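Local coordinates for Alpha/beta hydrolase (Pseudomonas aeruginosa PAO1, PDB 4R1D) that acts as the lipase Tle4, a toxic effector of the H2 type VI secretion system, held here in complex with its immunity protein Tli4, at the interface of chains A and B. Coordinates in Å, arbitrary orientation; residue numbers count along the deposited sequence, not the author numbering. Chains: chain A, Uncharacterized protein; chain B, Uncharacterized protein.

The interface of chains A and B. Residues chain A 78, 87, 90-91, 95; chain B 195, 198-199, 202.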
# COMPACT_ATOMS: atom_id res chain seq x y z
N LEU A 78 5.01 -15.87 -5.34
CA LEU A 78 5.78 -17.01 -5.82
C LEU A 78 5.88 -16.94 -7.34
O LEU A 78 6.56 -17.75 -7.97
CB LEU A 78 5.14 -18.33 -5.39
CG LEU A 78 4.94 -18.49 -3.89
CD1 LEU A 78 4.47 -19.90 -3.55
CD2 LEU A 78 6.23 -18.16 -3.14
N SER A 87 13.57 -11.34 -6.93
CA SER A 87 13.39 -12.27 -5.82
C SER A 87 14.12 -11.78 -4.56
O SER A 87 13.64 -11.97 -3.44
CB SER A 87 13.80 -13.69 -6.21
OG SER A 87 15.21 -13.86 -6.15
N ALA A 90 11.81 -9.26 -3.04
CA ALA A 90 10.69 -9.87 -2.33
C ALA A 90 11.15 -10.46 -1.01
O ALA A 90 10.43 -10.45 -0.01
CB ALA A 90 10.02 -10.93 -3.19
N LEU A 91 12.35 -11.01 -1.01
CA LEU A 91 12.89 -11.58 0.22
C LEU A 91 13.03 -10.47 1.28
O LEU A 91 12.56 -10.60 2.42
CB LEU A 91 14.23 -12.26 -0.06
CG LEU A 91 15.02 -12.73 1.17
CD1 LEU A 91 14.21 -13.76 1.96
CD2 LEU A 91 16.36 -13.30 0.73
N ALA A 95 9.32 -11.64 2.49
CA ALA A 95 9.51 -13.01 2.92
C ALA A 95 10.11 -13.14 4.32
O ALA A 95 9.70 -14.01 5.09
CB ALA A 95 10.34 -13.78 1.90
N VAL B 195 11.59 -18.18 6.43
CA VAL B 195 12.10 -17.81 5.11
C VAL B 195 12.70 -18.94 4.30
O VAL B 195 12.99 -18.76 3.13
CB VAL B 195 13.20 -16.72 5.20
CG1 VAL B 195 12.69 -15.50 5.89
CG2 VAL B 195 14.44 -17.27 5.90
N PHE B 198 11.18 -19.93 0.84
CA PHE B 198 11.41 -18.93 -0.19
C PHE B 198 12.87 -18.95 -0.64
O PHE B 198 13.16 -18.90 -1.84
CB PHE B 198 11.02 -17.53 0.27
CG PHE B 198 10.96 -16.53 -0.85
CD1 PHE B 198 11.98 -15.61 -1.04
CD2 PHE B 198 9.90 -16.53 -1.74
CE1 PHE B 198 11.93 -14.69 -2.07
CE2 PHE B 198 9.84 -15.62 -2.78
CZ PHE B 198 10.86 -14.70 -2.94
N VAL B 199 13.79 -19.02 0.32
CA VAL B 199 15.20 -19.09 -0.04
C VAL B 199 15.52 -20.32 -0.89
O VAL B 199 16.20 -20.22 -1.90
CB VAL B 199 16.13 -19.06 1.20
CG1 VAL B 199 17.57 -19.24 0.78
CG2 VAL B 199 15.94 -17.74 1.96
N MET B 202 14.54 -19.62 -4.24
CA MET B 202 15.50 -18.76 -4.92
C MET B 202 16.73 -19.55 -5.39
O MET B 202 17.19 -19.36 -6.52
CB MET B 202 15.95 -17.61 -4.00
CG MET B 202 14.84 -16.66 -3.57
SD MET B 202 15.46 -15.51 -2.30
CE MET B 202 16.49 -14.41 -3.28
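The backbone carbonyl oxygen of A:Ser87 meets the rim of the B:Phe198 ring from chain B. It lies in the plane of the ring at its edge, 3.5 Å from CE1, an approach that would set the slightly positive C-H rim towards the oxygen. The B:Met202 methyl, CE, approaches the same oxygen at 3.8 Å. This helix-on-helix patch joins residues 84-95 of the lipase Tle4, an alpha/beta hydrolase, to residues 191-205 of its immunity protein Tli4, in the C-terminal domain of the Tle cognate immunity protein 4 family. B:Phe198 is the central side chain of the patch, with the most surface hidden among the residues here (73 Å²). Its CG stands anti to the backbone N (chi1 -167°), which directs the ring off its own helix against one flank of the lipase helix. The A:Ala95 methyl sits above the ring plane, just beyond the CG-CD1 edge, with CB 3.8 Å from CD1. A:Ala90 comes in obliquely at the CZ end, on the same side of the ring plane as A:Ala95, its CB lying 3.9 Å from CZ. These short side chains let the ring come close to the helix backbone. A:Leu91 borders the CE1 rim through CB, and its branch slants past the ring. It also crosses B:Met202 at about a right angle, CD2 touching the thioether SD at 3.9 Å. B:Met202 bends at its last torsion (chi3 74°), turning the methyl from the sulfur towards A:Ser87, with CE 4.0 Å from CB. B:Phe198 and B:Met202, one helical turn apart on chain B, both touch A:Ser87 and A:Leu91. At the other end, B:Val195 sets CG1 against the carbonyl O of A:Ala95 at 3.4 Å, near the end of the lipase helix. B:Val199 adds a marginal contact, CG2 facing A:Leu91 CD1 at 4.3 Å. A:Leu78, poorly ordered on a loop, approaches the ring's opposite edge, beside CD2.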